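Local coordinates for ThiJ/PfpI family protein (Pseudomonas syringae pv. tomato, PDB 3EWN) that is of unknown function but belongs to the DJ-1/PfpI family, in the clan of class I glutaminase-like domains, at residues A[18-24]-A[189-194]; A[45-49]-A[181-186]; A[118-124]-A[168-174]; A[139-143]-A[161-165]. One frame throughout, in Å; residues are numbered along the deposited sequence.

Interaction 1: A[18-24]-A[189-194]; sequences VPWMGDE and LRDQTY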
loop_
_atom_site.group_PDB
_atom_site.type_symbol
_atom_site.label_atom_id
_atom_site.label_comp_id
_atom_site.label_asym_id
_atom_site.label_seq_id
_atom_site.Cartn_x
_atom_site.Cartn_y
_atom_site.Cartn_z
ATOM N N VAL A 18 12.195 -2.877 -24.797
ATOM C CA VAL A 18 11.474 -3.113 -23.548
ATOM C C VAL A 18 10.040 -3.520 -23.890
ATOM O O VAL A 18 9.394 -2.880 -24.717
ATOM C CB VAL A 18 11.421 -1.833 -22.675
ATOM C CG1 VAL A 18 10.595 -2.087 -21.424
ATOM C CG2 VAL A 18 12.828 -1.387 -22.313
ATOM N N PRO A 19 9.530 -4.597 -23.271
ATOM C CA PRO A 19 8.158 -5.026 -23.562
ATOM C C PRO A 19 7.119 -4.125 -22.886
ATOM O O PRO A 19 6.511 -4.498 -21.881
ATOM C CB PRO A 19 8.130 -6.462 -23.039
ATOM C CG PRO A 19 9.083 -6.414 -21.891
ATOM C CD PRO A 19 10.227 -5.590 -22.434
ATOM N N TRP A 20 6.924 -2.936 -23.450
ATOM C CA TRP A 20 5.981 -1.963 -22.904
ATOM C C TRP A 20 4.554 -2.482 -22.798
ATOM O O TRP A 20 3.883 -2.256 -21.790
ATOM C CB TRP A 20 5.998 -0.683 -23.749
ATOM C CG TRP A 20 7.322 0.009 -23.716
ATOM C CD1 TRP A 20 8.176 0.210 -24.765
ATOM C CD2 TRP A 20 7.980 0.531 -22.558
ATOM N NE1 TRP A 20 9.328 0.821 -24.327
ATOM C CE2 TRP A 20 9.233 1.029 -22.976
ATOM C CE3 TRP A 20 7.632 0.621 -21.202
ATOM C CZ2 TRP A 20 10.142 1.609 -22.087
ATOM C CZ3 TRP A 20 8.536 1.197 -20.318
ATOM C CH2 TRP A 20 9.780 1.683 -20.766
HETATM N N MSE A 21 4.097 -3.171 -23.840
HETATM C CA MSE A 21 2.742 -3.714 -23.870
HETATM C C MSE A 21 2.661 -5.172 -23.446
HETATM O O MSE A 21 3.573 -5.962 -23.683
HETATM C CB MSE A 21 2.132 -3.579 -25.271
HETATM C CG MSE A 21 1.492 -2.238 -25.576
HETATM SE SE MSE A 21 0.017 -1.836 -24.389
HETATM C CE MSE A 21 -1.011 -3.408 -24.641
ATOM N N GLY A 22 1.543 -5.514 -22.815
ATOM C CA GLY A 22 1.317 -6.871 -22.362
ATOM C C GLY A 22 -0.173 -7.150 -22.366
ATOM O O GLY A 22 -0.969 -6.253 -22.635
ATOM N N ASP A 23 -0.558 -8.385 -22.064
ATOM C CA ASP A 23 -1.972 -8.748 -22.055
ATOM C C ASP A 23 -2.293 -9.673 -20.886
ATOM O O ASP A 23 -3.160 -10.542 -20.988
ATOM C CB ASP A 23 -2.330 -9.434 -23.373
ATOM C CG ASP A 23 -1.673 -10.795 -23.520
ATOM O OD1 ASP A 23 -0.496 -10.940 -23.129
ATOM O OD2 ASP A 23 -2.333 -11.720 -24.037
ATOM N N GLU A 24 -1.599 -9.471 -19.770
ATOM C CA GLU A 24 -1.806 -10.303 -18.593
ATOM C C GLU A 24 -3.208 -10.191 -18.000
ATOM O O GLU A 24 -3.823 -9.124 -18.010
ATOM C CB GLU A 24 -0.783 -9.957 -17.501
ATOM C CG GLU A 24 0.670 -10.182 -17.901
ATOM C CD GLU A 24 1.326 -8.947 -18.495
ATOM O OE1 GLU A 24 0.615 -7.974 -18.828
ATOM O OE2 GLU A 24 2.567 -8.953 -18.633
ATOM N N LEU A 189 7.197 -10.839 -15.467
ATOM C CA LEU A 189 6.204 -10.687 -16.529
ATOM C C LEU A 189 6.696 -9.907 -17.752
ATOM O O LEU A 189 6.334 -10.226 -18.888
ATOM C CB LEU A 189 4.944 -10.034 -15.953
ATOM C CG LEU A 189 4.254 -10.892 -14.885
ATOM C CD1 LEU A 189 3.158 -10.089 -14.188
ATOM C CD2 LEU A 189 3.682 -12.145 -15.533
ATOM N N ARG A 190 7.509 -8.882 -17.524
ATOM C CA ARG A 190 8.047 -8.077 -18.618
ATOM C C ARG A 190 9.558 -8.293 -18.599
ATOM O O ARG A 190 10.029 -9.345 -19.016
ATOM C CB ARG A 190 7.681 -6.603 -18.412
ATOM C CG ARG A 190 6.169 -6.349 -18.357
ATOM C CD ARG A 190 5.459 -6.841 -19.614
ATOM N NE ARG A 190 4.004 -6.717 -19.515
ATOM C CZ ARG A 190 3.318 -5.602 -19.745
ATOM N NH1 ARG A 190 3.941 -4.485 -20.105
ATOM N NH2 ARG A 190 2.000 -5.599 -19.595
ATOM N N ASP A 191 10.322 -7.309 -18.137
ATOM C CA ASP A 191 11.767 -7.490 -18.025
ATOM C C ASP A 191 12.299 -6.594 -16.914
ATOM O O ASP A 191 11.539 -5.841 -16.314
ATOM C CB ASP A 191 12.493 -7.249 -19.368
ATOM C CG ASP A 191 12.550 -5.789 -19.782
ATOM O OD1 ASP A 191 12.148 -4.901 -19.002
ATOM O OD2 ASP A 191 13.019 -5.533 -20.913
ATOM N N GLN A 192 13.590 -6.678 -16.622
ATOM C CA GLN A 192 14.141 -5.880 -15.534
ATOM C C GLN A 192 14.065 -4.377 -15.750
ATOM O O GLN A 192 13.850 -3.616 -14.805
ATOM C CB GLN A 192 15.591 -6.277 -15.263
ATOM C CG GLN A 192 16.157 -5.598 -14.031
ATOM C CD GLN A 192 17.506 -6.145 -13.633
ATOM O OE1 GLN A 192 17.771 -7.335 -13.788
ATOM N NE2 GLN A 192 18.359 -5.284 -13.089
ATOM N N THR A 193 14.247 -3.940 -16.989
ATOM C CA THR A 193 14.196 -2.514 -17.274
ATOM C C THR A 193 12.812 -1.952 -16.971
ATOM O O THR A 193 12.683 -0.853 -16.423
ATOM C CB THR A 193 14.542 -2.225 -18.736
ATOM O OG1 THR A 193 15.844 -2.751 -19.024
ATOM C CG2 THR A 193 14.540 -0.721 -18.994
ATOM N N TYR A 194 11.778 -2.703 -17.332
ATOM C CA TYR A 194 10.413 -2.257 -17.083
ATOM C C TYR A 194 10.241 -2.126 -15.573
ATOM O O TYR A 194 9.699 -1.134 -15.082
ATOM C CB TYR A 194 9.412 -3.274 -17.637
ATOM C CG TYR A 194 7.989 -2.763 -17.725
ATOM C CD1 TYR A 194 7.413 -2.477 -18.960
ATOM C CD2 TYR A 194 7.225 -2.559 -16.579
ATOM C CE1 TYR A 194 6.112 -2.002 -19.056
ATOM C CE2 TYR A 194 5.917 -2.081 -16.663
ATOM C CZ TYR A 194 5.370 -1.807 -17.904
ATOM O OH TYR A 194 4.078 -1.350 -18.002
HETATM O O HOH W 1 3.673 -11.273 -19.433
#
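Two bent side chains meet where Arg190 folds at chi2 (-57°) and Glu24 turns at its own chi2 (92°), which lays guanidinium and carboxylate edge to edge. Their planes differ by 8°. Arg190 NE donates almost straight to Glu24 OE2 at 2.8 Å, and Arg190 NH2 does the same to Glu24 OE1 at 2.9 Å, each oxygen using its syn lone pair. A side-on salt bridge of this kind suits the buried Glu24, fixes the rotation of both groups and probably favours their charged forms. Water links Glu24 OE2 to Leu189 O, while Arg190 NH2 also reaches Met50 O. The remaining nitrogen, Arg190 NH1, bonds Pro19 O at 3.1 Å and, weakly, Trp20 O. Gly22, with no side chain, lets its CA lie over one guanidinium face, 3.1 Å from Arg190 NH2. Farther along, Trp20 CE3 meets Tyr194 CE1 at 3.7 Å, the two rings lying oblique. Val18 CG2 touches Thr193 CG2, while CG1 lies near Tyr194 CD1 and over a Trp20 ring face. Pro19 CD packs on Asp191, whose OD1 accepts from Tyr194 N at 2.8 Å: the N-cap of helix 192-201, formed where the chain turns out of helix 177-189.

Interaction 2: A[45-49]-A[181-186]; sequences MFGSL and FGLSMV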
loop_
_atom_site.group_PDB
_atom_site.type_symbol
_atom_site.label_atom_id
_atom_site.label_comp_id
_atom_site.label_asym_id
_atom_site.label_seq_id
_atom_site.Cartn_x
_atom_site.Cartn_y
_atom_site.Cartn_z
HETATM N N MSE A 45 2.340 -2.433 -8.000
HETATM C CA MSE A 45 3.249 -2.955 -9.011
HETATM C C MSE A 45 2.530 -3.553 -10.214
HETATM O O MSE A 45 2.901 -3.272 -11.348
HETATM C CB MSE A 45 4.192 -3.993 -8.398
HETATM C CG MSE A 45 5.123 -3.416 -7.327
HETATM SE SE MSE A 45 6.219 -1.953 -7.933
HETATM C CE MSE A 45 6.884 -1.352 -6.260
ATOM N N PHE A 46 1.515 -4.381 -9.980
ATOM C CA PHE A 46 0.781 -4.977 -11.095
ATOM C C PHE A 46 0.096 -3.890 -11.913
ATOM O O PHE A 46 -0.048 -4.003 -13.135
ATOM C CB PHE A 46 -0.287 -5.956 -10.595
ATOM C CG PHE A 46 0.259 -7.251 -10.072
ATOM C CD1 PHE A 46 1.218 -7.956 -10.789
ATOM C CD2 PHE A 46 -0.217 -7.789 -8.882
ATOM C CE1 PHE A 46 1.690 -9.183 -10.332
ATOM C CE2 PHE A 46 0.251 -9.019 -8.416
ATOM C CZ PHE A 46 1.207 -9.715 -9.146
ATOM N N GLY A 47 -0.326 -2.837 -11.225
ATOM C CA GLY A 47 -1.004 -1.738 -11.890
ATOM C C GLY A 47 -0.114 -0.980 -12.856
ATOM O O GLY A 47 -0.612 -0.235 -13.698
ATOM N N SER A 48 1.198 -1.173 -12.747
ATOM C CA SER A 48 2.142 -0.488 -13.628
ATOM C C SER A 48 2.244 -1.156 -14.998
ATOM O O SER A 48 2.802 -0.581 -15.927
ATOM C CB SER A 48 3.535 -0.456 -12.998
ATOM O OG SER A 48 4.175 -1.714 -13.138
ATOM N N LEU A 49 1.706 -2.364 -15.116
ATOM C CA LEU A 49 1.755 -3.122 -16.362
ATOM C C LEU A 49 0.778 -2.610 -17.427
ATOM O O LEU A 49 -0.433 -2.766 -17.287
ATOM C CB LEU A 49 1.463 -4.598 -16.057
ATOM C CG LEU A 49 2.435 -5.282 -15.088
ATOM C CD1 LEU A 49 1.862 -6.616 -14.629
ATOM C CD2 LEU A 49 3.783 -5.480 -15.774
ATOM N N PHE A 181 7.686 -8.443 -3.600
ATOM C CA PHE A 181 7.069 -9.515 -4.360
ATOM C C PHE A 181 6.575 -8.923 -5.685
ATOM O O PHE A 181 6.811 -9.479 -6.761
ATOM C CB PHE A 181 5.891 -10.072 -3.560
ATOM C CG PHE A 181 4.832 -10.720 -4.404
ATOM C CD1 PHE A 181 5.019 -11.991 -4.923
ATOM C CD2 PHE A 181 3.657 -10.041 -4.692
ATOM C CE1 PHE A 181 4.042 -12.583 -5.725
ATOM C CE2 PHE A 181 2.675 -10.619 -5.491
ATOM C CZ PHE A 181 2.869 -11.893 -6.009
ATOM N N GLY A 182 5.895 -7.784 -5.593
ATOM C CA GLY A 182 5.355 -7.130 -6.776
ATOM C C GLY A 182 6.389 -6.685 -7.793
ATOM O O GLY A 182 6.242 -6.935 -8.989
ATOM N N LEU A 183 7.440 -6.020 -7.329
ATOM C CA LEU A 183 8.479 -5.548 -8.236
ATOM C C LEU A 183 9.134 -6.727 -8.955
ATOM O O LEU A 183 9.454 -6.651 -10.142
ATOM C CB LEU A 183 9.530 -4.748 -7.462
ATOM C CG LEU A 183 10.564 -3.970 -8.282
ATOM C CD1 LEU A 183 9.860 -2.961 -9.200
ATOM C CD2 LEU A 183 11.515 -3.254 -7.334
ATOM N N SER A 184 9.336 -7.820 -8.232
ATOM C CA SER A 184 9.923 -9.002 -8.838
ATOM C C SER A 184 8.963 -9.572 -9.880
ATOM O O SER A 184 9.390 -10.046 -10.932
ATOM C CB SER A 184 10.228 -10.053 -7.772
ATOM O OG SER A 184 11.320 -9.641 -6.968
HETATM N N MSE A 185 7.664 -9.531 -9.590
HETATM C CA MSE A 185 6.681 -10.043 -10.544
HETATM C C MSE A 185 6.687 -9.207 -11.824
HETATM O O MSE A 185 6.559 -9.741 -12.928
HETATM C CB MSE A 185 5.273 -10.047 -9.933
HETATM C CG MSE A 185 5.016 -11.167 -8.904
HETATM SE SE MSE A 185 5.235 -12.960 -9.603
HETATM C CE MSE A 185 3.874 -12.946 -10.949
ATOM N N VAL A 186 6.830 -7.893 -11.681
ATOM C CA VAL A 186 6.862 -7.021 -12.853
ATOM C C VAL A 186 8.016 -7.410 -13.782
ATOM O O VAL A 186 7.862 -7.436 -15.002
ATOM C CB VAL A 186 7.015 -5.535 -12.446
ATOM C CG1 VAL A 186 7.287 -4.676 -13.680
ATOM C CG2 VAL A 186 5.748 -5.055 -11.735
#
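Met45 O, which Val186 CG2 touches at 3.4 Å, is gripped by two donors from one residue. Ser48 OG gives it a 2.7 Å bond in the carbonyl plane, and Ser48 N adds a second of 3.0 Å. With OG placed between its own backbone N and carbonyl carbon (chi1 78°), the short serine side chain folds back to this oxygen within the type I turn from Phe46 to Leu49. Beyond that point the contact is apolar. Gly182 presents bare backbone, and so Met45 CB comes within 3.5 Å of Gly182 C. Met45, present as selenomethionine, then bends at chi2 and brings SE to 4.0 Å from Leu183 CD1; a long flexible chain can follow the helix surface where Gly182 has no side chain. Phe46 goes the other way: its CE1 lies 3.7 Å from Met185 CB, and its CZ meets Phe181 CE2 obliquely at 4.0 Å. Leu49 and Val186 slide past each other in opposite directions. Strand 25-29 backs Phe46 and Leu49, and helix 192-201 lies against Val186. The carbonyl that could have been a polar burden is satisfied within its own segment, so the two segments probably hold together mainly by close apolar packing and exclusion of water.

Interaction 3: A[118-124]-A[168-174]; sequences KYITSVC and NRITGAG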
loop_
_atom_site.group_PDB
_atom_site.type_symbol
_atom_site.label_atom_id
_atom_site.label_comp_id
_atom_site.label_asym_id
_atom_site.label_seq_id
_atom_site.Cartn_x
_atom_site.Cartn_y
_atom_site.Cartn_z
ATOM N N LYS A 118 -1.086 -19.292 -14.661
ATOM C CA LYS A 118 0.334 -19.378 -14.999
ATOM C C LYS A 118 1.161 -19.197 -13.727
ATOM O O LYS A 118 2.180 -19.865 -13.527
ATOM C CB LYS A 118 0.698 -18.303 -16.028
ATOM C CG LYS A 118 2.089 -18.466 -16.621
ATOM C CD LYS A 118 2.369 -17.431 -17.707
ATOM C CE LYS A 118 3.771 -17.610 -18.285
ATOM N NZ LYS A 118 4.097 -16.603 -19.336
ATOM N N TYR A 119 0.710 -18.291 -12.867
ATOM C CA TYR A 119 1.384 -18.025 -11.602
ATOM C C TYR A 119 0.365 -18.046 -10.473
ATOM O O TYR A 119 -0.723 -17.491 -10.604
ATOM C CB TYR A 119 2.060 -16.655 -11.626
ATOM C CG TYR A 119 3.165 -16.516 -12.647
ATOM C CD1 TYR A 119 4.448 -17.007 -12.394
ATOM C CD2 TYR A 119 2.929 -15.887 -13.868
ATOM C CE1 TYR A 119 5.467 -16.871 -13.335
ATOM C CE2 TYR A 119 3.940 -15.745 -14.814
ATOM C CZ TYR A 119 5.203 -16.238 -14.539
ATOM O OH TYR A 119 6.203 -16.096 -15.472
ATOM N N ILE A 120 0.731 -18.701 -9.374
ATOM C CA ILE A 120 -0.109 -18.795 -8.184
ATOM C C ILE A 120 0.671 -18.016 -7.135
ATOM O O ILE A 120 1.790 -18.386 -6.776
ATOM C CB ILE A 120 -0.289 -20.264 -7.763
ATOM C CG1 ILE A 120 -1.098 -20.996 -8.840
ATOM C CG2 ILE A 120 -0.969 -20.348 -6.401
ATOM C CD1 ILE A 120 -1.272 -22.480 -8.589
ATOM N N THR A 121 0.081 -16.935 -6.644
ATOM C CA THR A 121 0.786 -16.076 -5.707
ATOM C C THR A 121 -0.030 -15.614 -4.513
ATOM O O THR A 121 -1.252 -15.728 -4.490
ATOM C CB THR A 121 1.286 -14.819 -6.434
ATOM O OG1 THR A 121 0.155 -14.025 -6.820
ATOM C CG2 THR A 121 2.067 -15.199 -7.692
ATOM N N SER A 122 0.670 -15.071 -3.526
ATOM C CA SER A 122 0.032 -14.551 -2.326
ATOM C C SER A 122 1.050 -13.738 -1.554
ATOM O O SER A 122 2.253 -13.807 -1.814
ATOM C CB SER A 122 -0.482 -15.691 -1.435
ATOM O OG SER A 122 0.587 -16.415 -0.838
ATOM N N VAL A 123 0.552 -12.947 -0.617
ATOM C CA VAL A 123 1.400 -12.137 0.240
ATOM C C VAL A 123 0.885 -12.304 1.666
ATOM O O VAL A 123 -0.317 -12.459 1.884
ATOM C CB VAL A 123 1.342 -10.637 -0.166
ATOM C CG1 VAL A 123 1.893 -9.754 0.951
ATOM C CG2 VAL A 123 2.142 -10.424 -1.438
ATOM N N CYS A 124 1.795 -12.321 2.634
ATOM C CA CYS A 124 1.393 -12.423 4.030
ATOM C C CYS A 124 0.604 -13.706 4.308
ATOM O O CYS A 124 0.892 -14.752 3.729
ATOM C CB CYS A 124 0.562 -11.185 4.387
ATOM S SG CYS A 124 0.435 -10.807 6.143
ATOM N N ASN A 168 5.996 -22.329 -10.330
ATOM C CA ASN A 168 5.103 -21.210 -10.597
ATOM C C ASN A 168 4.374 -20.690 -9.358
ATOM O O ASN A 168 3.356 -20.011 -9.470
ATOM C CB ASN A 168 4.108 -21.584 -11.698
ATOM C CG ASN A 168 3.012 -22.492 -11.205
ATOM O OD1 ASN A 168 3.242 -23.373 -10.375
ATOM N ND2 ASN A 168 1.806 -22.290 -11.724
ATOM N N ARG A 169 4.902 -21.015 -8.183
ATOM C CA ARG A 169 4.338 -20.544 -6.920
ATOM C C ARG A 169 5.275 -19.464 -6.397
ATOM O O ARG A 169 6.447 -19.731 -6.144
ATOM C CB ARG A 169 4.272 -21.674 -5.884
ATOM C CG ARG A 169 2.935 -22.397 -5.787
ATOM C CD ARG A 169 2.574 -23.123 -7.076
ATOM N NE ARG A 169 1.484 -24.067 -6.846
ATOM C CZ ARG A 169 0.923 -24.814 -7.791
ATOM N NH1 ARG A 169 1.345 -24.727 -9.045
ATOM N NH2 ARG A 169 -0.048 -25.661 -7.478
ATOM N N ILE A 170 4.765 -18.247 -6.245
ATOM C CA ILE A 170 5.582 -17.154 -5.733
ATOM C C ILE A 170 4.834 -16.508 -4.574
ATOM O O ILE A 170 3.718 -16.013 -4.738
ATOM C CB ILE A 170 5.870 -16.113 -6.837
ATOM C CG1 ILE A 170 6.538 -16.815 -8.026
ATOM C CG2 ILE A 170 6.775 -15.010 -6.284
ATOM C CD1 ILE A 170 6.840 -15.926 -9.214
ATOM N N THR A 171 5.448 -16.534 -3.396
ATOM C CA THR A 171 4.818 -15.974 -2.210
ATOM C C THR A 171 5.683 -14.934 -1.510
ATOM O O THR A 171 6.911 -15.031 -1.496
ATOM C CB THR A 171 4.458 -17.092 -1.195
ATOM O OG1 THR A 171 5.613 -17.907 -0.942
ATOM C CG2 THR A 171 3.336 -17.966 -1.733
ATOM N N GLY A 172 5.025 -13.927 -0.946
ATOM C CA GLY A 172 5.730 -12.883 -0.228
ATOM C C GLY A 172 5.433 -13.016 1.251
ATOM O O GLY A 172 4.395 -13.555 1.631
ATOM N N ALA A 173 6.336 -12.529 2.094
ATOM C CA ALA A 173 6.142 -12.612 3.534
ATOM C C ALA A 173 5.116 -11.599 4.036
ATOM O O ALA A 173 4.246 -11.156 3.289
ATOM C CB ALA A 173 7.469 -12.423 4.252
ATOM N N GLY A 174 5.232 -11.228 5.305
ATOM C CA GLY A 174 4.293 -10.296 5.893
ATOM C C GLY A 174 4.116 -8.940 5.234
ATOM O O GLY A 174 5.045 -8.360 4.674
HETATM O O HOH W 2 2.117 -15.229 1.127
#
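Ile120 and Ile170 stand at the tight heart of two parallel strands whose directions differ by only 6°. Ile120 N donates to Asn168 O at 2.9 Å, and Ile170 N returns a bond to Ile120 O at 3.0 Å. Farther on, Gly172 N meets Ser122 O at 2.9 Å, although Ser122 N to Ile170 O is weak. Beta-branched Ile120, Thr121, Ile170 and Thr171 suit extended backbone. Thr121 CG2 lies beside Ile170, and Ser122 OG touches Thr171 CG2 at 3.3 Å. The opposite character appears at the start, where Lys118 is exposed and Asn168 and Arg169 are partly so. Here Asn168 ND2 reaches Lys118 O at 3.0 Å from 64° out of the carbonyl plane. Asn168 OD1 takes Arg169 NH1 in plane at 2.7 Å; with NE bonded to Leu135 O as well, the guanidinium lays one face over Ile120 CD1. At the far end water joins Ser122 OG, Cys124 O and Gly172 O. Cys124 has a positive phi (60°) and lies near a bound glycerol, consistent with the nucleophile elbow of this family. Strand 87-90 continues the sheet beyond 119-123; helix 126-132 covers Ile120, Ser122 and Thr171, and helix 177-189 covers the other face at Thr121, Val123 and Ile170.

Interaction 4: A[139-143]-A[161-165]; sequences YKATS and ARVVR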
loop_
_atom_site.group_PDB
_atom_site.type_symbol
_atom_site.label_atom_id
_atom_site.label_comp_id
_atom_site.label_asym_id
_atom_site.label_seq_id
_atom_site.Cartn_x
_atom_site.Cartn_y
_atom_site.Cartn_z
ATOM N N TYR A 139 5.177 -27.533 -2.278
ATOM C CA TYR A 139 5.769 -26.255 -2.675
ATOM C C TYR A 139 6.346 -25.459 -1.518
ATOM O O TYR A 139 5.751 -25.390 -0.444
ATOM C CB TYR A 139 4.718 -25.377 -3.361
ATOM C CG TYR A 139 4.328 -25.840 -4.739
ATOM C CD1 TYR A 139 5.021 -25.399 -5.862
ATOM C CD2 TYR A 139 3.286 -26.751 -4.916
ATOM C CE1 TYR A 139 4.688 -25.859 -7.134
ATOM C CE2 TYR A 139 2.947 -27.213 -6.170
ATOM C CZ TYR A 139 3.649 -26.768 -7.276
ATOM O OH TYR A 139 3.310 -27.234 -8.521
ATOM N N LYS A 140 7.512 -24.856 -1.743
ATOM C CA LYS A 140 8.116 -24.007 -0.728
ATOM C C LYS A 140 7.279 -22.735 -0.760
ATOM O O LYS A 140 6.832 -22.304 -1.824
ATOM C CB LYS A 140 9.570 -23.673 -1.090
ATOM C CG LYS A 140 10.546 -24.802 -0.862
ATOM C CD LYS A 140 11.918 -24.463 -1.436
ATOM C CE LYS A 140 12.501 -23.199 -0.829
ATOM N NZ LYS A 140 13.804 -22.850 -1.469
ATOM N N ALA A 141 7.059 -22.138 0.402
ATOM C CA ALA A 141 6.272 -20.917 0.465
ATOM C C ALA A 141 6.501 -20.214 1.786
ATOM O O ALA A 141 6.850 -20.843 2.784
ATOM C CB ALA A 141 4.788 -21.240 0.292
ATOM N N THR A 142 6.311 -18.900 1.784
ATOM C CA THR A 142 6.485 -18.114 2.993
ATOM C C THR A 142 5.136 -17.531 3.395
ATOM O O THR A 142 4.118 -17.822 2.772
ATOM C CB THR A 142 7.527 -16.985 2.785
ATOM O OG1 THR A 142 7.743 -16.302 4.028
ATOM C CG2 THR A 142 7.047 -15.990 1.747
ATOM N N SER A 143 5.123 -16.720 4.444
ATOM C CA SER A 143 3.883 -16.117 4.919
ATOM C C SER A 143 4.274 -15.106 5.987
ATOM O O SER A 143 5.455 -14.810 6.153
ATOM C CB SER A 143 2.992 -17.199 5.532
ATOM O OG SER A 143 1.671 -16.733 5.751
ATOM N N ALA A 161 11.974 -16.555 4.036
ATOM C CA ALA A 161 12.549 -15.608 3.092
ATOM C C ALA A 161 11.439 -14.595 2.826
ATOM O O ALA A 161 10.260 -14.921 2.959
ATOM C CB ALA A 161 12.949 -16.306 1.800
ATOM N N ARG A 162 11.807 -13.372 2.461
ATOM C CA ARG A 162 10.815 -12.332 2.207
ATOM C C ARG A 162 9.983 -12.646 0.967
ATOM O O ARG A 162 8.787 -12.342 0.909
ATOM C CB ARG A 162 11.509 -10.982 2.048
ATOM C CG ARG A 162 10.566 -9.793 2.140
ATOM C CD ARG A 162 11.359 -8.511 2.281
ATOM N NE ARG A 162 10.526 -7.317 2.369
ATOM C CZ ARG A 162 9.764 -6.999 3.413
ATOM N NH1 ARG A 162 9.704 -7.791 4.476
ATOM N NH2 ARG A 162 9.093 -5.856 3.410
ATOM N N VAL A 163 10.630 -13.244 -0.028
ATOM C CA VAL A 163 9.965 -13.633 -1.265
ATOM C C VAL A 163 10.464 -15.026 -1.616
ATOM O O VAL A 163 11.669 -15.257 -1.683
ATOM C CB VAL A 163 10.298 -12.676 -2.431
ATOM C CG1 VAL A 163 9.628 -13.165 -3.709
ATOM C CG2 VAL A 163 9.833 -11.264 -2.097
ATOM N N VAL A 164 9.537 -15.951 -1.834
ATOM C CA VAL A 164 9.901 -17.325 -2.158
ATOM C C VAL A 164 9.283 -17.782 -3.468
ATOM O O VAL A 164 8.081 -17.619 -3.686
ATOM C CB VAL A 164 9.430 -18.301 -1.046
ATOM C CG1 VAL A 164 9.752 -19.742 -1.441
ATOM C CG2 VAL A 164 10.090 -17.950 0.272
ATOM N N ARG A 165 10.110 -18.335 -4.351
ATOM C CA ARG A 165 9.600 -18.852 -5.606
ATOM C C ARG A 165 9.935 -20.328 -5.743
ATOM O O ARG A 165 11.063 -20.744 -5.515
ATOM C CB ARG A 165 10.168 -18.105 -6.815
ATOM C CG ARG A 165 9.639 -18.705 -8.115
ATOM C CD ARG A 165 10.092 -17.983 -9.372
ATOM N NE ARG A 165 9.499 -18.621 -10.546
ATOM C CZ ARG A 165 9.688 -18.222 -11.799
ATOM N NH1 ARG A 165 10.460 -17.177 -12.056
ATOM N NH2 ARG A 165 9.095 -18.869 -12.795
HETATM O O HOH W 3 5.971 -19.815 -2.863
#
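Thr142 reaches across to Ala161 and Val164, and its side-chain atoms share two neighbours, Ala161 O and Val164 CG2. CB comes first, 3.7 Å from Val164 CG2 and also close to Ala161 O. From CB the hydroxyl runs opposite the backbone N (chi1 -176°), which carries Thr142 OG1 to 3.1 Å from Ala161 O. The methyl takes the remaining branch: Thr142 CG2 lies 3.6 Å from Ala161 O and 3.9 Å from Val164 CG2. Threonine suits the place because its carbon side packs on the valine while its hydroxyl lies beside a backbone oxygen. Val164 answers with both of its methyls, for while CG2 faces Thr142, its CG1 meets Lys140 CB at 4.0 Å and lies over a face of the Lys140 carbonyl. Compact and beta-branched, Val164 suits the strand and packs against both Lys140 and Thr142. Water lies 2.8 Å from Lys140 O and 3.2 Å from Val164 O, though other acceptors compete for its protons. Thr171 stands between the two segments and joins them: its OG1 bonds Thr142 N, and its backbone pairs with Val164. Arg162 turns elsewhere, to Asp180 and to Glu203 of the second subunit. The arrangement sets the short parallel pair 140-141 and 157-158 against the beta hairpin of strands 163-166 and 169-172, whose strand 163-166 is the edge of the main sheet within this chain.

From the N terminus, segment 18-24 opens the longest loop, which interaction 1 closes at 189-194. Within it, 45-49 returns to 181-186; within that, 118-124 pairs with 168-174, and innermost, 139-143 meets 161-165. The four are therefore nested and none cross. Interactions 1 and 2 are tied by Tyr194 OH, which is probably hydrogen-bonded to Ser48 O, and by Leu49 packing on Arg190. Phe181 and Met185 carry interaction 2 onto the strands of interaction 3. Interactions 3 and 4 share the sheet through strands 169-172 and 163-166. Together they join the N-terminal arm, the helices on one sheet face and the sheet's edge.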